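PDB 4YZR: polyketide biosynthesis cytochrome P450 PksS from Bacillus subtilis, which oxidises dihydrobacillaene as a heme-dependent monooxygenase in the biosynthesis of the polyketide antibiotic bacillaene. Local coordinates for residues D83-D95 with S227-V239. Residues are numbered along the deposited sequence; the frame is centred on the assembly and turned at random.
With HEM (protoporphyrin IX containing Fe), chain C.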
ATOM      1  N   ASP A  83      19.327  11.383  14.470  1.00 52.09           N
ATOM      2  CA  ASP A  83      17.962  11.743  14.151  1.00 47.50           C
ATOM      3  C   ASP A  83      17.131  10.598  13.485  1.00 41.08           C
ATOM      4  O   ASP A  83      17.626   9.523  13.096  1.00 44.02           O
ATOM      5  CB  ASP A  83      17.945  13.028  13.272  1.00 48.35           C
ATOM      6  CG  ASP A  83      17.608  14.291  14.061  1.00 53.06           C
ATOM      7  OD1 ASP A  83      17.468  14.243  15.291  1.00 64.76           O
ATOM      8  OD2 ASP A  83      17.464  15.355  13.444  1.00 60.99           O
ATOM      9  N   ILE A  84      15.859  10.894  13.391  1.00 37.49           N
ATOM     10  CA  ILE A  84      14.907  10.104  12.660  1.00 35.39           C
ATOM     11  C   ILE A  84      14.232  10.986  11.606  1.00 30.17           C
ATOM     12  O   ILE A  84      13.148  10.721  11.129  1.00 33.05           O
ATOM     13  CB  ILE A  84      13.975   9.414  13.641  1.00 41.81           C
ATOM     14  CG1 ILE A  84      13.429  10.433  14.662  1.00 46.61           C
ATOM     15  CG2 ILE A  84      14.757   8.310  14.347  1.00 41.35           C
ATOM     16  CD1 ILE A  84      12.318   9.912  15.526  1.00 50.99           C
ATOM     17  N   ASP A  85      14.927  12.039  11.165  1.00 30.75           N
ATOM     18  CA  ASP A  85      14.399  12.861  10.111  1.00 28.75           C
ATOM     19  C   ASP A  85      14.351  12.136   8.740  1.00 25.81           C
ATOM     20  O   ASP A  85      13.585  12.518   7.847  1.00 26.19           O
ATOM     21  CB  ASP A  85      15.143  14.183   9.980  1.00 38.32           C
ATOM     22  CG  ASP A  85      16.639  14.017   9.886  1.00 49.00           C
ATOM     23  OD1 ASP A  85      17.142  12.857   9.959  1.00 65.41           O
ATOM     24  OD2 ASP A  85      17.316  15.077   9.806  1.00 65.56           O
ATOM     25  N   PHE A  86      15.069  11.008   8.620  1.00 24.29           N
ATOM     26  CA  PHE A  86      14.963  10.168   7.435  1.00 20.04           C
ATOM     27  C   PHE A  86      13.511   9.810   7.133  1.00 18.91           C
ATOM     28  O   PHE A  86      13.157   9.580   5.966  1.00 20.32           O
ATOM     29  CB  PHE A  86      15.921   8.956   7.531  1.00 19.87           C
ATOM     30  CG  PHE A  86      15.468   7.886   8.480  1.00 20.96           C
ATOM     31  CD1 PHE A  86      14.572   6.914   8.080  1.00 18.99           C
ATOM     32  CD2 PHE A  86      15.919   7.863   9.810  1.00 22.38           C
ATOM     33  CE1 PHE A  86      14.131   6.003   8.929  1.00 19.16           C
ATOM     34  CE2 PHE A  86      15.427   6.907  10.691  1.00 23.51           C
ATOM     35  CZ  PHE A  86      14.529   5.957  10.246  1.00 20.86           C
ATOM     36  N   VAL A  87      12.630   9.683   8.124  1.00 19.00           N
ATOM     37  CA  VAL A  87      11.269   9.261   7.928  1.00 19.66           C
ATOM     38  C   VAL A  87      10.435  10.188   7.074  1.00 20.27           C
ATOM     39  O   VAL A  87       9.495   9.731   6.452  1.00 25.27           O
ATOM     40  CB  VAL A  87      10.502   9.053   9.276  1.00 23.34           C
ATOM     41  CG1 VAL A  87       8.997   8.917   9.198  1.00 30.51           C
ATOM     42  CG2 VAL A  87      11.063   7.916  10.001  1.00 24.24           C
ATOM     43  N   SER A  88      10.758  11.454   7.082  1.00 22.91           N
ATOM     44  CA  SER A  88       9.949  12.365   6.285  1.00 26.05           C
ATOM     45  C   SER A  88      10.719  12.943   5.078  1.00 24.68           C
ATOM     46  O   SER A  88      10.197  13.827   4.408  1.00 22.28           O
ATOM     47  CB  SER A  88       9.413  13.478   7.195  1.00 31.84           C
ATOM     48  OG  SER A  88      10.522  14.207   7.616  1.00 32.79           O
ATOM     49  N   ASP A  89      11.881  12.387   4.728  1.00 20.17           N
ATOM     50  CA  ASP A  89      12.710  12.856   3.665  1.00 19.04           C
ATOM     51  C   ASP A  89      12.807  11.868   2.454  1.00 14.53           C
ATOM     52  O   ASP A  89      13.623  12.054   1.581  1.00 16.08           O
ATOM     53  CB  ASP A  89      14.102  13.009   4.221  1.00 21.23           C
ATOM     54  CG  ASP A  89      14.850  14.067   3.617  1.00 29.51           C
ATOM     55  OD1 ASP A  89      14.284  15.190   3.491  1.00 34.72           O
ATOM     56  OD2 ASP A  89      16.040  13.820   3.325  1.00 35.67           O
ATOM     57  N   HIS A  90      12.024  10.828   2.480  1.00 14.30           N
ATOM     58  CA  HIS A  90      11.985   9.916   1.339  1.00 13.22           C
ATOM     59  C   HIS A  90      11.336  10.559   0.106  1.00 13.51           C
ATOM     60  O   HIS A  90      10.776  11.640   0.143  1.00 13.88           O
ATOM     61  CB  HIS A  90      11.275   8.639   1.749  1.00 14.36           C
ATOM     62  CG  HIS A  90       9.902   8.871   2.266  1.00 13.94           C
ATOM     63  ND1 HIS A  90       8.879   9.285   1.466  1.00 14.83           N
ATOM     64  CD2 HIS A  90       9.388   8.843   3.506  1.00 16.71           C
ATOM     65  CE1 HIS A  90       7.804   9.516   2.177  1.00 17.16           C
ATOM     66  NE2 HIS A  90       8.091   9.254   3.426  1.00 19.26           N
ATOM     67  N   MET A  91      11.458   9.879  -0.996  1.00 12.39           N
ATOM     68  CA  MET A  91      11.073  10.438  -2.256  1.00 12.23           C
ATOM     69  C   MET A  91       9.616  10.744  -2.396  1.00 11.50           C
ATOM     70  O   MET A  91       9.261  11.512  -3.314  1.00 11.99           O
ATOM     71  CB  MET A  91      11.541   9.595  -3.429  1.00 15.08           C
ATOM     72  CG  MET A  91      10.934   8.312  -3.588  1.00 15.38           C
ATOM     73  SD  MET A  91      11.900   7.542  -4.965  1.00 18.24           S
ATOM     74  CE  MET A  91      10.745   7.370  -6.187  1.00 27.68           C
ATOM     75  N   LEU A  92       8.747  10.082  -1.638  1.00 11.96           N
ATOM     76  CA  LEU A  92       7.353  10.351  -1.743  1.00 11.61           C
ATOM     77  C   LEU A  92       7.009  11.718  -1.104  1.00 12.59           C
ATOM     78  O   LEU A  92       5.934  12.258  -1.319  1.00 13.95           O
ATOM     79  CB  LEU A  92       6.654   9.109  -1.163  1.00 14.06           C
ATOM     80  CG  LEU A  92       5.141   9.154  -1.243  1.00 14.85           C
ATOM     81  CD1 LEU A  92       4.510   9.317  -2.635  1.00 13.98           C
ATOM     82  CD2 LEU A  92       4.585   7.807  -0.655  1.00 15.57           C
ATOM     83  N   ALA A  93       7.952  12.295  -0.372  1.00 12.21           N
ATOM     84  CA  ALA A  93       7.864  13.606   0.211  1.00 12.94           C
ATOM     85  C   ALA A  93       8.725  14.590  -0.568  1.00 13.80           C
ATOM     86  O   ALA A  93       9.053  15.685  -0.044  1.00 17.27           O
ATOM     87  CB  ALA A  93       8.200  13.569   1.690  1.00 14.84           C
ATOM     88  N   LYS A  94       9.010  14.336  -1.821  1.00 11.95           N
ATOM     89  CA  LYS A  94       9.847  15.240  -2.678  1.00 13.53           C
ATOM     90  C   LYS A  94       9.117  15.505  -3.948  1.00 15.28           C
ATOM     91  O   LYS A  94       8.344  14.703  -4.490  1.00 15.50           O
ATOM     92  CB  LYS A  94      11.166  14.572  -2.991  1.00 14.66           C
ATOM     93  CG  LYS A  94      12.055  14.213  -1.848  1.00 18.10           C
ATOM     94  CD  LYS A  94      12.657  15.416  -1.237  1.00 21.18           C
ATOM     95  CE  LYS A  94      13.687  14.993  -0.152  1.00 21.95           C
ATOM     96  NZ  LYS A  94      14.207  16.116   0.633  1.00 27.79           N
ATOM     97  N   ASP A  95       9.315  16.668  -4.533  1.00 13.34           N
ATOM     98  CA  ASP A  95       8.872  17.061  -5.781  1.00 13.90           C
ATOM     99  C   ASP A  95      10.049  17.008  -6.794  1.00 12.03           C
ATOM    100  O   ASP A  95      11.217  16.824  -6.408  1.00 13.78           O
ATOM    101  CB  ASP A  95       8.372  18.536  -5.769  1.00 15.82           C
ATOM    102  CG  ASP A  95       7.140  18.721  -4.932  1.00 17.18           C
ATOM    103  OD1 ASP A  95       6.306  17.779  -4.670  1.00 16.28           O
ATOM    104  OD2 ASP A  95       6.960  19.880  -4.487  1.00 16.95           O
ATOM    105  N   SER A 227      23.183   9.044  -0.649  1.00 17.57           N
ATOM    106  CA  SER A 227      23.910   9.271   0.530  1.00 18.56           C
ATOM    107  C   SER A 227      23.441   8.320   1.636  1.00 20.06           C
ATOM    108  O   SER A 227      22.385   7.620   1.460  1.00 16.75           O
ATOM    109  CB  SER A 227      23.617  10.663   1.023  1.00 19.06           C
ATOM    110  OG  SER A 227      22.324  10.826   1.525  1.00 20.80           O
ATOM    111  N   GLU A 228      24.177   8.257   2.745  1.00 19.98           N
ATOM    112  CA  GLU A 228      23.776   7.405   3.863  1.00 22.32           C
ATOM    113  C   GLU A 228      22.326   7.729   4.264  1.00 19.59           C
ATOM    114  O   GLU A 228      21.493   6.800   4.365  1.00 17.23           O
ATOM    115  CB  GLU A 228      24.768   7.562   5.059  1.00 25.33           C
ATOM    116  CG  GLU A 228      24.501   6.647   6.215  1.00 28.52           C
ATOM    117  CD  GLU A 228      25.178   5.288   6.115  1.00 31.24           C
ATOM    118  OE1 GLU A 228      26.045   5.050   5.179  1.00 34.08           O
ATOM    119  OE2 GLU A 228      24.887   4.436   7.030  1.00 35.07           O
ATOM    120  N   LYS A 229      21.969   8.975   4.510  1.00 18.25           N
ATOM    121  CA  LYS A 229      20.627   9.359   4.948  1.00 17.40           C
ATOM    122  C   LYS A 229      19.563   9.019   3.881  1.00 16.35           C
ATOM    123  O   LYS A 229      18.420   8.608   4.213  1.00 17.05           O
ATOM    124  CB  LYS A 229      20.537  10.853   5.255  1.00 20.78           C
ATOM    125  CG  LYS A 229      19.201  11.285   5.745  1.00 25.27           C
ATOM    126  CD  LYS A 229      19.241  12.677   6.349  1.00 30.12           C
ATOM    127  CE  LYS A 229      17.839  13.231   6.249  1.00 32.87           C
ATOM    128  NZ  LYS A 229      17.836  14.665   6.664  1.00 33.95           N
ATOM    129  N   GLU A 230      19.931   9.205   2.588  1.00 15.53           N
ATOM    130  CA  GLU A 230      19.030   8.878   1.470  1.00 15.47           C
ATOM    131  C   GLU A 230      18.782   7.358   1.466  1.00 14.65           C
ATOM    132  O   GLU A 230      17.644   6.929   1.183  1.00 14.35           O
ATOM    133  CB  GLU A 230      19.575   9.320   0.139  1.00 14.96           C
ATOM    134  CG  GLU A 230      19.528  10.817   0.003  1.00 17.32           C
ATOM    135  CD  GLU A 230      20.125  11.394  -1.218  1.00 19.08           C
ATOM    136  OE1 GLU A 230      19.580  12.464  -1.700  1.00 19.37           O
ATOM    137  OE2 GLU A 230      21.050  10.777  -1.772  1.00 19.85           O
ATOM    138  N   LEU A 231      19.774   6.543   1.796  1.00 13.49           N
ATOM    139  CA  LEU A 231      19.564   5.106   1.923  1.00 13.17           C
ATOM    140  C   LEU A 231      18.621   4.813   3.067  1.00 13.57           C
ATOM    141  O   LEU A 231      17.708   3.945   2.894  1.00 13.58           O
ATOM    142  CB  LEU A 231      20.891   4.422   2.145  1.00 14.48           C
ATOM    143  CG  LEU A 231      21.801   4.353   0.990  1.00 17.42           C
ATOM    144  CD1 LEU A 231      23.260   4.054   1.396  1.00 17.76           C
ATOM    145  CD2 LEU A 231      21.372   3.380  -0.097  1.00 17.55           C
ATOM    146  N   TYR A 232      18.769   5.428   4.214  1.00 13.28           N
ATOM    147  CA  TYR A 232      17.839   5.186   5.305  1.00 13.60           C
ATOM    148  C   TYR A 232      16.428   5.507   4.836  1.00 13.67           C
ATOM    149  O   TYR A 232      15.497   4.746   5.112  1.00 13.11           O
ATOM    150  CB  TYR A 232      18.132   6.061   6.528  1.00 14.39           C
ATOM    151  CG  TYR A 232      19.527   5.869   7.107  1.00 16.86           C
ATOM    152  CD1 TYR A 232      20.287   4.722   6.892  1.00 17.81           C
ATOM    153  CD2 TYR A 232      20.097   6.865   7.886  1.00 20.33           C
ATOM    154  CE1 TYR A 232      21.591   4.554   7.470  1.00 21.39           C
ATOM    155  CE2 TYR A 232      21.363   6.671   8.426  1.00 21.20           C
ATOM    156  CZ  TYR A 232      22.049   5.546   8.207  1.00 22.52           C
ATOM    157  OH  TYR A 232      23.312   5.423   8.722  1.00 25.28           O
ATOM    158  N   SER A 233      16.230   6.665   4.237  1.00 12.78           N
ATOM    159  CA  SER A 233      14.896   7.075   3.806  1.00 12.71           C
ATOM    160  C   SER A 233      14.294   6.120   2.791  1.00 12.12           C
ATOM    161  O   SER A 233      13.073   5.756   2.863  1.00 13.17           O
ATOM    162  CB  SER A 233      14.894   8.517   3.171  1.00 14.76           C
ATOM    163  OG  SER A 233      15.234   9.446   4.132  1.00 17.07           O
ATOM    164  N   MET A 234      15.095   5.678   1.824  1.00 12.09           N
ATOM    165  CA  MET A 234      14.653   4.846   0.771  1.00 11.15           C
ATOM    166  C   MET A 234      14.271   3.477   1.324  1.00 10.08           C
ATOM    167  O   MET A 234      13.235   2.921   0.978  1.00 11.35           O
ATOM    168  CB  MET A 234      15.652   4.745  -0.335  1.00 12.64           C
ATOM    169  CG  MET A 234      15.150   4.057  -1.588  1.00 12.97           C
ATOM    170  SD  MET A 234      14.072   4.984  -2.580  1.00 13.89           S
ATOM    171  CE  MET A 234      15.180   6.145  -3.366  1.00 13.86           C
ATOM    172  N   LEU A 235      15.153   2.901   2.144  1.00 11.50           N
ATOM    173  CA  LEU A 235      14.879   1.547   2.677  1.00 11.53           C
ATOM    174  C   LEU A 235      13.694   1.608   3.626  1.00 11.47           C
ATOM    175  O   LEU A 235      12.862   0.679   3.649  1.00 11.46           O
ATOM    176  CB  LEU A 235      16.109   1.042   3.377  1.00 12.27           C
ATOM    177  CG  LEU A 235      17.187   0.665   2.377  1.00 13.98           C
ATOM    178  CD1 LEU A 235      18.454   0.369   3.188  1.00 15.81           C
ATOM    179  CD2 LEU A 235      16.810  -0.500   1.531  1.00 16.66           C
ATOM    180  N   PHE A 236      13.544   2.673   4.399  1.00 11.09           N
ATOM    181  CA  PHE A 236      12.384   2.883   5.232  1.00 11.12           C
ATOM    182  C   PHE A 236      11.092   2.825   4.383  1.00 11.64           C
ATOM    183  O   PHE A 236      10.154   2.058   4.658  1.00 12.01           O
ATOM    184  CB  PHE A 236      12.447   4.171   6.002  1.00 12.77           C
ATOM    185  CG  PHE A 236      11.191   4.514   6.774  1.00 14.97           C
ATOM    186  CD1 PHE A 236      10.837   3.831   7.915  1.00 15.58           C
ATOM    187  CD2 PHE A 236      10.351   5.496   6.270  1.00 17.21           C
ATOM    188  CE1 PHE A 236       9.640   4.137   8.573  1.00 17.62           C
ATOM    189  CE2 PHE A 236       9.160   5.811   6.963  1.00 20.01           C
ATOM    190  CZ  PHE A 236       8.825   5.091   8.047  1.00 18.02           C
ATOM    191  N   LEU A 237      11.079   3.620   3.323  1.00 11.80           N
ATOM    192  CA  LEU A 237       9.878   3.694   2.499  1.00 12.38           C
ATOM    193  C   LEU A 237       9.535   2.341   1.869  1.00 11.03           C
ATOM    194  O   LEU A 237       8.430   1.867   1.830  1.00 11.60           O
ATOM    195  CB  LEU A 237      10.096   4.743   1.400  1.00 13.27           C
ATOM    196  CG  LEU A 237       8.887   4.876   0.438  1.00 15.09           C
ATOM    197  CD1 LEU A 237       7.570   5.149   1.145  1.00 17.00           C
ATOM    198  CD2 LEU A 237       9.422   5.953  -0.544  1.00 18.15           C
ATOM    199  N   LEU A 238      10.580   1.655   1.332  1.00 10.47           N
ATOM    200  CA  LEU A 238      10.355   0.380   0.678  1.00 10.90           C
ATOM    201  C   LEU A 238       9.833  -0.721   1.622  1.00 11.29           C
ATOM    202  O   LEU A 238       8.945  -1.513   1.338  1.00 11.94           O
ATOM    203  CB  LEU A 238      11.620  -0.119   0.022  1.00 11.89           C
ATOM    204  CG  LEU A 238      12.103   0.714  -1.172  1.00 12.05           C
ATOM    205  CD1 LEU A 238      13.496   0.324  -1.605  1.00 12.96           C
ATOM    206  CD2 LEU A 238      11.180   0.653  -2.374  1.00 13.29           C
ATOM    207  N   VAL A 239      10.465  -0.765   2.826  1.00 10.95           N
ATOM    208  CA  VAL A 239      10.025  -1.711   3.803  1.00 11.65           C
ATOM    209  C   VAL A 239       8.595  -1.388   4.253  1.00 10.99           C
ATOM    210  O   VAL A 239       7.796  -2.364   4.278  1.00 12.55           O
ATOM    211  CB  VAL A 239      10.979  -1.736   5.013  1.00 11.96           C
ATOM    212  CG1 VAL A 239      10.376  -2.499   6.186  1.00 13.69           C
ATOM    213  CG2 VAL A 239      12.296  -2.313   4.612  1.00 13.06           C
TER
HETATM  214  CHA HEM C 502       3.821   4.833  -3.923  0.93  8.82           C
HETATM  215  CHB HEM C 502      -0.007   1.927  -3.427  0.93  7.20           C
HETATM  216  CHC HEM C 502       2.972  -1.843  -2.679  0.93  7.08           C
HETATM  217  CHD HEM C 502       6.736   1.112  -3.025  0.93  9.16           C
HETATM  218  C1A HEM C 502       2.524   4.387  -3.833  0.93  7.99           C
HETATM  219  C2A HEM C 502       1.286   5.151  -4.045  0.93  7.57           C
HETATM  220  C3A HEM C 502       0.263   4.359  -3.844  0.93  7.39           C
HETATM  221  C4A HEM C 502       0.792   3.016  -3.594  0.93  7.26           C
HETATM  222  CMA HEM C 502      -1.168   4.721  -3.827  0.93  8.20           C
HETATM  223  CAA HEM C 502       1.241   6.665  -4.287  0.93  9.04           C
HETATM  224  CBA HEM C 502       1.150   7.433  -3.049  0.93 10.10           C
HETATM  225  CGA HEM C 502       1.038   9.015  -3.159  0.93 10.28           C
HETATM  226  O1A HEM C 502       0.794   9.568  -2.031  0.93 11.37           O
HETATM  227  O2A HEM C 502       1.137   9.427  -4.254  0.93 11.17           O
HETATM  228  C1B HEM C 502       0.471   0.645  -3.167  0.93  6.53           C
HETATM  229  C2B HEM C 502      -0.315  -0.538  -3.036  0.93  6.25           C
HETATM  230  C3B HEM C 502       0.477  -1.616  -2.821  0.93  6.89           C
HETATM  231  C4B HEM C 502       1.838  -1.077  -2.825  0.93  6.77           C
HETATM  232  CMB HEM C 502      -1.770  -0.504  -3.139  0.93  7.64           C
HETATM  233  CAB HEM C 502       0.185  -3.023  -2.610  0.93  7.88           C
HETATM  234  CBB HEM C 502      -0.931  -3.542  -2.984  0.93 13.04           C
HETATM  235  C1C HEM C 502       4.276  -1.429  -2.736  0.93  7.48           C
HETATM  236  C2C HEM C 502       5.452  -2.189  -2.574  0.93  7.93           C
HETATM  237  C3C HEM C 502       6.556  -1.340  -2.674  0.93  8.92           C
HETATM  238  C4C HEM C 502       6.013  -0.032  -2.858  0.93  7.84           C
HETATM  239  CMC HEM C 502       5.408  -3.692  -2.490  0.93  8.96           C
HETATM  240  CAC HEM C 502       7.970  -1.662  -2.587  0.93 10.30           C
HETATM  241  CBC HEM C 502       8.439  -2.657  -1.926  0.93 16.19           C
HETATM  242  C1D HEM C 502       6.306   2.392  -3.282  0.93  8.11           C
HETATM  243  C2D HEM C 502       7.166   3.547  -3.379  0.93  9.68           C
HETATM  244  C3D HEM C 502       6.331   4.591  -3.657  0.93  8.96           C
HETATM  245  C4D HEM C 502       4.951   4.072  -3.738  0.93  8.13           C
HETATM  246  CMD HEM C 502       8.676   3.568  -3.296  0.93  9.90           C
HETATM  247  CAD HEM C 502       6.706   6.029  -3.904  0.93  9.65           C
HETATM  248  CBD HEM C 502       6.970   6.317  -5.349  0.93  9.97           C
HETATM  249  CGD HEM C 502       7.475   7.758  -5.672  0.93 10.07           C
HETATM  250  O1D HEM C 502       7.284   8.605  -4.791  0.93 11.16           O
HETATM  251  O2D HEM C 502       7.965   7.918  -6.806  0.93 12.42           O
HETATM  252  NA  HEM C 502       2.154   3.091  -3.658  0.93  7.60           N
HETATM  253  NB  HEM C 502       1.789   0.258  -3.080  0.93  7.37           N
HETATM  254  NC  HEM C 502       4.640  -0.125  -2.930  0.93  8.26           N
HETATM  255  ND  HEM C 502       4.982   2.710  -3.470  0.93  8.19           N
HETATM  256 FE   HEM C 502       3.407   1.483  -3.353  0.93  7.61          FE
HETATM  257  O   HOH W   1      17.097  11.339   2.931  1.00 21.01           O
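In this cytochrome P450 the B-C loop, here Asp83-Asp95, lies along the start of the long helix I, where Phe86, Val87 and His90 meet Ser233, Phe236 and Leu237. Phe86 turns its edge toward the face of Phe236 in an offset edge-to-face pair, ring planes at 79° and centroids 5.8 Å apart. Val87 CG2 makes a CH-pi contact over a face of Phe236, 4.2 Å from its ring centroid. Beside them, Ser233 OG donates to Phe86 O at 2.8 Å, in the carbonyl plane on a lone pair, and a water bridges the same hydroxyl to Asp89 OD2. At the outer end Lys229, extended with CG anti to its backbone N (chi1 -178°), forms a salt bridge from NZ to Asp85 OD2 at 3.2 Å, its hydrogen bond weak; Asp89 OD2 is a long second partner, and Asp89 OD1 takes Lys94 NZ at 3.0 Å. Nearer the heme, Leu237 CD2 packs 3.9 Å from His90 ND1 and 3.7 Å from HEM CMD, while Met91 and Leu92 border a propionate. Side chains and one serine-to-carbonyl bond thus tie loop to helix, and the two acidic groups probably stabilise the charged Lys229.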